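Local structure of SusD superfamily protein (Bacteroides fragilis NCTC 9343, 3NQP) at residues I71-D76 / A480-K485; L123-Y128 / E204-E209; A437-K442 / W453-R458. The protein probably binds glycans at the outer membrane, as SusD-family proteins do, and helps deliver them to a partner transporter for uptake. All coordinates share one frame; numbering follows the deposited sequence.

Contact 1 joins two loops from near the opposite ends of the chain, and the stretch it encloses contains first contact 2 and then contact 3. Contact 2 pairs helices 110-135 and 200-216 in the N-terminal half; contact 3 pairs helices 431-445 and 452-458 in the C-terminal half. The centres of contacts 1 and 3 lie about 17 Å apart, and the two touch where Ile482 CD1 packs 3.4 Å from Leu456 CD1. Contact 2 is about 19 Å from contact 3 and 27 Å from contact 1, centre to centre. The late loop 480-485 thus ties an early loop to the C-terminal helix pair in one compact, mainly helical body.

Contact 1 (I71-D76 / A480-K485); sequences ILQNFD and APILNK
Gln73 reaches from its loop against Ile482 and Leu483, touching both with different parts of one side chain. Its amide nitrogen NE2 lies 3.3 Å from Ile482 CG2, a close approach of an amide to a methyl. Farther back, Gln73 CB rests 4.0 Å from Leu483 CD2, the two side chains meeting at about a right angle. A bend at chi2 (-70°) turns the amide of Gln73 away from the line of its first carbons, so that NE2 meets one residue while the aliphatic root meets the next. Gln73 leaves helix 68-71 through a Schellman motif, and its positive phi of 64° sets the direction from which the side chain starts. Farther out, Arg50 NE donates to Gln73 OE1, fixing the amide from its oxygen end, and Lys491 NZ donates to the Gln73 carbonyl. On the other side Ile482 leans on Arg452 of helix 452-458, while the backbone of Leu483 is hydrogen-bonded to Val469. The two loops therefore meet by van der Waals contact alone: the buried amide has its hydrogen bonds elsewhere, with Arg50 at OE1, and merely touches the two aliphatic side chains.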
loop_
_atom_site.group_PDB
_atom_site.type_symbol
_atom_site.label_atom_id
_atom_site.label_comp_id
_atom_site.label_asym_id
_atom_site.label_seq_id
_atom_site.Cartn_x
_atom_site.Cartn_y
_atom_site.Cartn_z
ATOM N N ILE A 71 6.398 14.138 3.765
ATOM C CA ILE A 71 5.978 13.824 5.108
ATOM C C ILE A 71 5.332 15.036 5.762
ATOM O O ILE A 71 4.324 14.885 6.425
ATOM C CB ILE A 71 7.163 13.308 5.949
ATOM C CG1 ILE A 71 7.600 11.929 5.442
ATOM C CG2 ILE A 71 6.751 13.307 7.429
ATOM C CD1 ILE A 71 9.020 11.485 5.786
ATOM N N LEU A 72 5.894 16.236 5.528
ATOM C CA LEU A 72 5.413 17.491 6.089
ATOM C C LEU A 72 4.239 18.080 5.307
ATOM O O LEU A 72 3.730 19.133 5.647
ATOM C CB LEU A 72 6.562 18.525 6.192
ATOM C CG LEU A 72 7.668 18.174 7.216
ATOM C CD1 LEU A 72 8.950 19.016 7.053
ATOM C CD2 LEU A 72 7.111 18.254 8.659
ATOM N N GLN A 73 3.797 17.412 4.258
ATOM C CA GLN A 73 2.736 17.961 3.433
ATOM C C GLN A 73 3.136 19.278 2.718
ATOM O O GLN A 73 2.263 20.066 2.367
ATOM C CB GLN A 73 1.431 18.184 4.239
ATOM C CG GLN A 73 1.111 17.078 5.303
ATOM C CD GLN A 73 0.724 15.747 4.709
ATOM O OE1 GLN A 73 0.300 15.697 3.562
ATOM N NE2 GLN A 73 0.848 14.655 5.497
ATOM N N ASN A 74 4.442 19.482 2.495
ATOM C CA ASN A 74 4.966 20.668 1.846
ATOM C C ASN A 74 4.905 20.380 0.359
ATOM O O ASN A 74 5.794 19.695 -0.173
ATOM C CB ASN A 74 6.447 20.935 2.164
ATOM C CG ASN A 74 6.709 21.337 3.595
ATOM O OD1 ASN A 74 5.794 21.720 4.350
ATOM N ND2 ASN A 74 7.999 21.276 3.978
ATOM N N PHE A 75 3.844 20.871 -0.284
ATOM C CA PHE A 75 3.596 20.600 -1.683
ATOM C C PHE A 75 3.289 21.881 -2.427
ATOM O O PHE A 75 2.438 22.650 -1.991
ATOM C CB PHE A 75 2.405 19.673 -1.836
ATOM C CG PHE A 75 2.748 18.204 -1.678
ATOM C CD1 PHE A 75 3.334 17.499 -2.730
ATOM C CD2 PHE A 75 2.482 17.533 -0.513
ATOM C CE1 PHE A 75 3.635 16.172 -2.615
ATOM C CE2 PHE A 75 2.817 16.182 -0.383
ATOM C CZ PHE A 75 3.377 15.511 -1.431
ATOM N N ASP A 76 3.997 22.084 -3.532
ATOM C CA ASP A 76 3.721 23.177 -4.489
ATOM C C ASP A 76 4.488 22.863 -5.780
ATOM O O ASP A 76 5.095 21.784 -5.910
ATOM C CB ASP A 76 4.105 24.537 -3.869
ATOM C CG ASP A 76 5.562 24.604 -3.437
ATOM O OD1 ASP A 76 6.436 24.076 -4.162
ATOM O OD2 ASP A 76 5.851 25.193 -2.370
ATOM N N ALA A 480 -4.438 17.261 16.177
ATOM C CA ALA A 480 -4.595 18.265 15.105
ATOM C C ALA A 480 -4.712 17.565 13.761
ATOM O O ALA A 480 -4.053 16.569 13.538
ATOM C CB ALA A 480 -3.374 19.227 15.086
ATOM N N PRO A 481 -5.504 18.119 12.848
ATOM C CA PRO A 481 -5.692 17.442 11.574
ATOM C C PRO A 481 -4.410 17.437 10.769
ATOM O O PRO A 481 -3.618 18.373 10.887
ATOM C CB PRO A 481 -6.736 18.293 10.859
ATOM C CG PRO A 481 -6.809 19.579 11.581
ATOM C CD PRO A 481 -6.292 19.363 12.962
ATOM N N ILE A 482 -4.219 16.398 9.968
ATOM C CA ILE A 482 -3.040 16.316 9.098
ATOM C C ILE A 482 -3.065 17.431 8.048
ATOM O O ILE A 482 -2.040 18.045 7.811
ATOM C CB ILE A 482 -2.944 14.908 8.489
ATOM C CG1 ILE A 482 -2.610 13.935 9.626
ATOM C CG2 ILE A 482 -1.884 14.809 7.411
ATOM C CD1 ILE A 482 -2.764 12.446 9.232
ATOM N N LEU A 483 -4.215 17.674 7.405
ATOM C CA LEU A 483 -4.464 18.876 6.592
ATOM C C LEU A 483 -5.562 19.771 7.179
ATOM O O LEU A 483 -6.554 19.310 7.700
ATOM C CB LEU A 483 -4.874 18.528 5.141
ATOM C CG LEU A 483 -3.867 17.701 4.315
ATOM C CD1 LEU A 483 -4.433 17.330 2.934
ATOM C CD2 LEU A 483 -2.512 18.445 4.225
ATOM N N ASN A 484 -5.378 21.066 7.006
ATOM C CA ASN A 484 -6.325 22.082 7.395
ATOM C C ASN A 484 -7.252 22.247 6.220
ATOM O O ASN A 484 -6.841 22.708 5.160
ATOM C CB ASN A 484 -5.555 23.380 7.687
ATOM C CG ASN A 484 -6.455 24.541 8.086
ATOM O OD1 ASN A 484 -7.542 24.721 7.566
ATOM N ND2 ASN A 484 -5.971 25.349 9.010
ATOM N N LYS A 485 -8.515 21.882 6.400
ATOM C CA LYS A 485 -9.467 21.921 5.316
ATOM C C LYS A 485 -9.709 23.330 4.736
ATOM O O LYS A 485 -10.088 23.452 3.592
ATOM C CB LYS A 485 -10.791 21.329 5.774
ATOM C CG LYS A 485 -11.788 21.092 4.626
ATOM C CD LYS A 485 -12.968 20.254 5.102
ATOM C CE LYS A 485 -13.815 19.782 3.917
ATOM N NZ LYS A 485 -14.297 20.957 3.148
#

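Contact 2 (L123-Y128 / E204-E209); sequences LRAFYY and ECLMGE
The Phe126 ring stands beside the place where its own backbone meets Leu206, and two other rings meet it. Phe379 does so with nearly parallel planes, about 10° apart, whereas the ring of His42 is turned about 45° against it. Phe126 CD2 in turn sits over the rim of one face of Tyr127, 4.2 Å above that ring's plane. Arg124, one turn before Tyr128, sets its CG in plane at the edge of that ring. Across the helix interface the touching is done by a single methyl. Leu206 CD2 comes up against the root of Phe126, 3.6 Å from its backbone N and 3.9 Å from its CB, and also lies 4.0 Å from Ala125 CB. With CG anti to the backbone N (chi1 -173°), Leu206 extends CD2 to the partner helix. Ala125 CB points back toward Leu206 and, being only a methyl, lets CD2 come close to the backbone. Helices 110-135 and 200-216 belong to the helical part of the fold, consistent with the TPR clan of the family. Between 123-128 and 204-209 the packing rests on this one leucine, with the nearest CA atoms, Phe126 and Leu206, 7.2 Å apart. Helix 163-181 flanks the pair, putting Leu174 against Ala125, and Trp198 adds a further apolar neighbour to Leu206. Glu204, turned from the interface, is held by His235, Ser238 and Tyr243; Glu209, whose side chain starts toward the partner helix, has OE1 bonded to Tyr380 OH.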
loop_
_atom_site.group_PDB
_atom_site.type_symbol
_atom_site.label_atom_id
_atom_site.label_comp_id
_atom_site.label_asym_id
_atom_site.label_seq_id
_atom_site.Cartn_x
_atom_site.Cartn_y
_atom_site.Cartn_z
ATOM N N LEU A 123 -3.662 -4.390 -14.939
ATOM C CA LEU A 123 -2.524 -3.573 -14.573
ATOM C C LEU A 123 -2.648 -2.166 -15.103
ATOM O O LEU A 123 -2.160 -1.216 -14.467
ATOM C CB LEU A 123 -1.228 -4.212 -15.075
ATOM C CG LEU A 123 -0.770 -5.459 -14.319
ATOM C CD1 LEU A 123 0.513 -6.054 -14.995
ATOM C CD2 LEU A 123 -0.524 -5.224 -12.824
ATOM N N ARG A 124 -3.338 -1.989 -16.226
ATOM C CA ARG A 124 -3.524 -0.631 -16.721
ATOM C C ARG A 124 -4.492 0.123 -15.785
ATOM O O ARG A 124 -4.254 1.297 -15.474
ATOM C CB ARG A 124 -4.026 -0.566 -18.147
ATOM C CG ARG A 124 -3.939 0.836 -18.719
ATOM C CD ARG A 124 -4.080 0.785 -20.252
ATOM N NE ARG A 124 -5.437 0.403 -20.646
ATOM C CZ ARG A 124 -5.845 0.296 -21.910
ATOM N NH1 ARG A 124 -4.995 0.511 -22.911
ATOM N NH2 ARG A 124 -7.102 -0.003 -22.178
ATOM N N ALA A 125 -5.525 -0.561 -15.296
ATOM C CA ALA A 125 -6.373 -0.024 -14.242
ATOM C C ALA A 125 -5.555 0.323 -12.981
ATOM O O ALA A 125 -5.779 1.337 -12.335
ATOM C CB ALA A 125 -7.474 -1.039 -13.860
ATOM N N PHE A 126 -4.677 -0.591 -12.587
ATOM C CA PHE A 126 -3.891 -0.423 -11.390
ATOM C C PHE A 126 -3.089 0.874 -11.438
ATOM O O PHE A 126 -3.108 1.654 -10.497
ATOM C CB PHE A 126 -2.967 -1.618 -11.211
ATOM C CG PHE A 126 -2.025 -1.477 -10.070
ATOM C CD1 PHE A 126 -2.412 -1.854 -8.803
ATOM C CD2 PHE A 126 -0.758 -0.983 -10.266
ATOM C CE1 PHE A 126 -1.552 -1.736 -7.753
ATOM C CE2 PHE A 126 0.123 -0.857 -9.212
ATOM C CZ PHE A 126 -0.285 -1.235 -7.944
ATOM N N TYR A 127 -2.354 1.072 -12.519
ATOM C CA TYR A 127 -1.532 2.243 -12.649
ATOM C C TYR A 127 -2.405 3.494 -12.714
ATOM O O TYR A 127 -2.141 4.468 -12.041
ATOM C CB TYR A 127 -0.663 2.165 -13.897
ATOM C CG TYR A 127 0.568 1.277 -13.776
ATOM C CD1 TYR A 127 1.548 1.499 -12.798
ATOM C CD2 TYR A 127 0.785 0.251 -14.673
ATOM C CE1 TYR A 127 2.713 0.693 -12.719
ATOM C CE2 TYR A 127 1.948 -0.544 -14.610
ATOM C CZ TYR A 127 2.903 -0.320 -13.659
ATOM O OH TYR A 127 4.036 -1.127 -13.648
ATOM N N TYR A 128 -3.462 3.463 -13.509
ATOM C CA TYR A 128 -4.290 4.662 -13.612
ATOM C C TYR A 128 -5.009 5.027 -12.310
ATOM O O TYR A 128 -5.341 6.189 -12.104
ATOM C CB TYR A 128 -5.268 4.571 -14.796
ATOM C CG TYR A 128 -4.643 5.101 -16.086
ATOM C CD1 TYR A 128 -4.332 6.457 -16.244
ATOM C CD2 TYR A 128 -4.341 4.259 -17.105
ATOM C CE1 TYR A 128 -3.731 6.948 -17.416
ATOM C CE2 TYR A 128 -3.776 4.735 -18.306
ATOM C CZ TYR A 128 -3.477 6.077 -18.457
ATOM O OH TYR A 128 -2.921 6.527 -19.654
ATOM N N GLU A 204 -10.281 -8.538 -8.876
ATOM C CA GLU A 204 -11.439 -8.401 -7.974
ATOM C C GLU A 204 -11.090 -7.536 -6.729
ATOM O O GLU A 204 -11.911 -6.744 -6.292
ATOM C CB GLU A 204 -11.988 -9.756 -7.557
ATOM C CG GLU A 204 -12.660 -10.497 -8.692
ATOM C CD GLU A 204 -13.809 -11.346 -8.253
ATOM O OE1 GLU A 204 -14.934 -10.807 -8.227
ATOM O OE2 GLU A 204 -13.585 -12.511 -7.899
ATOM N N CYS A 205 -9.883 -7.701 -6.174
ATOM C CA CYS A 205 -9.418 -6.849 -5.090
ATOM C C CYS A 205 -9.375 -5.369 -5.505
ATOM O O CYS A 205 -9.872 -4.493 -4.814
ATOM C CB CYS A 205 -8.017 -7.239 -4.630
ATOM S SG CYS A 205 -8.028 -8.753 -3.621
ATOM N N LEU A 206 -8.730 -5.117 -6.621
ATOM C CA LEU A 206 -8.693 -3.799 -7.200
ATOM C C LEU A 206 -10.097 -3.266 -7.417
ATOM O O LEU A 206 -10.346 -2.080 -7.158
ATOM C CB LEU A 206 -7.877 -3.780 -8.501
ATOM C CG LEU A 206 -7.604 -2.430 -9.146
ATOM C CD1 LEU A 206 -7.006 -1.426 -8.159
ATOM C CD2 LEU A 206 -6.646 -2.652 -10.332
HETATM N N MSE A 207 -11.032 -4.085 -7.873
HETATM C CA MSE A 207 -12.399 -3.564 -8.063
HETATM C C MSE A 207 -13.001 -3.198 -6.719
HETATM O O MSE A 207 -13.676 -2.196 -6.586
HETATM C CB MSE A 207 -13.324 -4.528 -8.831
HETATM C CG MSE A 207 -12.881 -4.800 -10.233
HETATM SE SE MSE A 207 -14.033 -6.022 -11.169
HETATM C CE MSE A 207 -15.392 -4.746 -11.568
ATOM N N GLY A 208 -12.732 -4.010 -5.693
ATOM C CA GLY A 208 -13.177 -3.673 -4.357
ATOM C C GLY A 208 -12.611 -2.340 -3.901
ATOM O O GLY A 208 -13.323 -1.541 -3.298
ATOM N N GLU A 209 -11.336 -2.094 -4.196
ATOM C CA GLU A 209 -10.663 -0.871 -3.750
ATOM C C GLU A 209 -11.196 0.348 -4.518
ATOM O O GLU A 209 -11.510 1.385 -3.924
ATOM C CB GLU A 209 -9.144 -0.985 -3.934
ATOM C CG GLU A 209 -8.314 -0.018 -3.111
ATOM C CD GLU A 209 -6.827 -0.280 -3.299
ATOM O OE1 GLU A 209 -6.401 -0.852 -4.316
ATOM O OE2 GLU A 209 -6.073 0.057 -2.410
#

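Contact 3 (A437-K442 / W453-R458); sequences AILHEK and WWDLRR
Lys442 and Asp455 meet across an antiparallel helical hairpin, in which helices 431-445 and 452-458 run at 170° with segment axes 10.8 Å apart at closest approach. The tight part is a buried salt-bridge network centred on one oxygen. Lys442 NZ reaches Asp455 OD1 at 2.7 Å on the syn lone pair. Arg458, one turn after Asp455, grips the same OD1 end-on with two nitrogens: NH1 at 3.2 Å uses the anti lone pair in a bent bond, while NH2 at 2.9 Å, the straighter, comes from above the carboxylate plane, 39° out of it. The acceptor itself lies in the guanidinium plane. Three nitrogens of two residues on one oxygen would favour the ionised carboxylate and probably limit its rotation. The lysine and arginine also have partners beyond the pair, Gln451 OE1 for Lys442 NZ and Glu391 for Arg458 NH2, while Trp384 and Leu387 of helix 382-396 pack against the lysine. The lysine's aliphatic chain runs alongside the other carboxylate oxygen, with CE 3.2 Å from Asp455 OD2, and the bend at chi3 (76°) turns its end so that NZ meets OD1. Packing is looser round the buried Leu439. There Leu439 CD1 lies 3.8 Å from Asp455 CB, crossing that side chain obliquely, and beyond it Leu439 CD2 and Leu456 CD2 come only to 4.6 Å of each other. Back at the charged end, the gathered cations stand close around their shared anion, Lys442 NZ being 4.1 Å from Arg458 NH2.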
loop_
_atom_site.group_PDB
_atom_site.type_symbol
_atom_site.label_atom_id
_atom_site.label_comp_id
_atom_site.label_asym_id
_atom_site.label_seq_id
_atom_site.Cartn_x
_atom_site.Cartn_y
_atom_site.Cartn_z
ATOM N N ALA A 437 -12.129 2.719 14.530
ATOM C CA ALA A 437 -11.705 1.368 14.882
ATOM C C ALA A 437 -11.129 0.636 13.654
ATOM O O ALA A 437 -10.148 -0.109 13.783
ATOM C CB ALA A 437 -12.875 0.572 15.532
ATOM N N ILE A 438 -11.705 0.868 12.481
ATOM C CA ILE A 438 -11.278 0.201 11.240
ATOM C C ILE A 438 -9.948 0.837 10.831
ATOM O O ILE A 438 -8.977 0.131 10.562
ATOM C CB ILE A 438 -12.322 0.303 10.103
ATOM C CG1 ILE A 438 -13.587 -0.531 10.408
ATOM C CG2 ILE A 438 -11.713 -0.150 8.729
ATOM C CD1 ILE A 438 -14.828 -0.086 9.488
ATOM N N LEU A 439 -9.882 2.168 10.863
ATOM C CA LEU A 439 -8.616 2.866 10.564
ATOM C C LEU A 439 -7.508 2.393 11.472
ATOM O O LEU A 439 -6.415 2.095 11.024
ATOM C CB LEU A 439 -8.764 4.400 10.665
ATOM C CG LEU A 439 -7.471 5.275 10.650
ATOM C CD1 LEU A 439 -6.879 5.299 9.298
ATOM C CD2 LEU A 439 -7.793 6.720 11.142
ATOM N N HIS A 440 -7.791 2.325 12.767
ATOM C CA HIS A 440 -6.730 2.027 13.729
ATOM C C HIS A 440 -6.302 0.560 13.641
ATOM O O HIS A 440 -5.181 0.257 13.929
ATOM C CB HIS A 440 -7.135 2.419 15.149
ATOM C CG HIS A 440 -7.223 3.906 15.366
ATOM N ND1 HIS A 440 -8.025 4.474 16.342
ATOM C CD2 HIS A 440 -6.645 4.940 14.705
ATOM C CE1 HIS A 440 -7.910 5.791 16.277
ATOM N NE2 HIS A 440 -7.074 6.101 15.303
ATOM N N GLU A 441 -7.201 -0.321 13.186
ATOM C CA GLU A 441 -6.817 -1.696 12.902
ATOM C C GLU A 441 -5.953 -1.792 11.639
ATOM O O GLU A 441 -4.999 -2.528 11.604
ATOM C CB GLU A 441 -8.063 -2.590 12.796
ATOM C CG GLU A 441 -7.779 -4.062 13.155
ATOM C CD GLU A 441 -7.257 -4.250 14.544
ATOM O OE1 GLU A 441 -7.735 -3.545 15.457
ATOM O OE2 GLU A 441 -6.339 -5.068 14.702
ATOM N N LYS A 442 -6.319 -1.067 10.585
ATOM C CA LYS A 442 -5.446 -0.932 9.408
ATOM C C LYS A 442 -4.085 -0.320 9.773
ATOM O O LYS A 442 -3.070 -0.741 9.243
ATOM C CB LYS A 442 -6.127 -0.097 8.321
ATOM C CG LYS A 442 -7.231 -0.864 7.609
ATOM C CD LYS A 442 -7.691 -0.210 6.271
ATOM C CE LYS A 442 -6.640 -0.476 5.174
ATOM N NZ LYS A 442 -7.104 0.068 3.830
ATOM N N TRP A 453 -2.288 6.693 3.872
ATOM C CA TRP A 453 -2.626 7.939 3.139
ATOM C C TRP A 453 -3.974 7.741 2.480
ATOM O O TRP A 453 -4.829 8.627 2.514
ATOM C CB TRP A 453 -1.561 8.316 2.087
ATOM C CG TRP A 453 -1.983 9.528 1.202
ATOM C CD1 TRP A 453 -2.110 9.532 -0.120
ATOM C CD2 TRP A 453 -2.354 10.839 1.658
ATOM N NE1 TRP A 453 -2.554 10.768 -0.566
ATOM C CE2 TRP A 453 -2.685 11.595 0.515
ATOM C CE3 TRP A 453 -2.407 11.451 2.911
ATOM C CZ2 TRP A 453 -3.081 12.903 0.593
ATOM C CZ3 TRP A 453 -2.808 12.759 2.983
ATOM C CH2 TRP A 453 -3.124 13.473 1.827
ATOM N N TRP A 454 -4.165 6.563 1.868
ATOM C CA TRP A 454 -5.439 6.289 1.181
ATOM C C TRP A 454 -6.622 6.264 2.180
ATOM O O TRP A 454 -7.687 6.864 1.941
ATOM C CB TRP A 454 -5.346 5.015 0.343
ATOM C CG TRP A 454 -4.219 5.023 -0.683
ATOM C CD1 TRP A 454 -3.384 3.995 -0.987
ATOM C CD2 TRP A 454 -3.892 6.083 -1.585
ATOM N NE1 TRP A 454 -2.527 4.369 -2.011
ATOM C CE2 TRP A 454 -2.831 5.647 -2.384
ATOM C CE3 TRP A 454 -4.401 7.363 -1.792
ATOM C CZ2 TRP A 454 -2.261 6.447 -3.360
ATOM C CZ3 TRP A 454 -3.811 8.165 -2.767
ATOM C CH2 TRP A 454 -2.763 7.697 -3.522
ATOM N N ASP A 455 -6.409 5.605 3.306
ATOM C CA ASP A 455 -7.414 5.545 4.383
ATOM C C ASP A 455 -7.840 6.942 4.867
ATOM O O ASP A 455 -9.034 7.157 5.093
ATOM C CB ASP A 455 -6.885 4.711 5.552
ATOM C CG ASP A 455 -6.665 3.245 5.183
ATOM O OD1 ASP A 455 -7.216 2.760 4.178
ATOM O OD2 ASP A 455 -5.901 2.556 5.901
ATOM N N LEU A 456 -6.865 7.871 4.993
ATOM C CA LEU A 456 -7.136 9.242 5.410
ATOM C C LEU A 456 -7.901 10.029 4.372
ATOM O O LEU A 456 -8.748 10.868 4.728
ATOM C CB LEU A 456 -5.854 9.996 5.750
ATOM C CG LEU A 456 -5.112 9.460 6.988
ATOM C CD1 LEU A 456 -3.671 10.077 6.980
ATOM C CD2 LEU A 456 -5.860 9.810 8.305
ATOM N N ARG A 457 -7.624 9.779 3.096
ATOM C CA ARG A 457 -8.388 10.424 2.018
ATOM C C ARG A 457 -9.835 9.909 1.963
ATOM O O ARG A 457 -10.750 10.659 1.665
ATOM C CB ARG A 457 -7.760 10.134 0.637
ATOM C CG ARG A 457 -6.449 10.859 0.345
ATOM C CD ARG A 457 -6.577 12.277 -0.128
ATOM N NE ARG A 457 -7.629 12.500 -1.140
ATOM C CZ ARG A 457 -7.555 12.199 -2.423
ATOM N NH1 ARG A 457 -6.490 11.640 -2.921
ATOM N NH2 ARG A 457 -8.572 12.457 -3.214
ATOM N N ARG A 458 -10.024 8.634 2.278
ATOM C CA ARG A 458 -11.236 7.916 1.934
ATOM C C ARG A 458 -12.212 7.808 3.071
ATOM O O ARG A 458 -13.403 8.024 2.884
ATOM C CB ARG A 458 -10.881 6.518 1.436
ATOM C CG ARG A 458 -12.022 5.713 0.771
ATOM C CD ARG A 458 -11.639 4.234 0.590
ATOM N NE ARG A 458 -11.350 3.620 1.863
ATOM C CZ ARG A 458 -10.129 3.339 2.351
ATOM N NH1 ARG A 458 -8.996 3.557 1.655
ATOM N NH2 ARG A 458 -10.037 2.861 3.571
#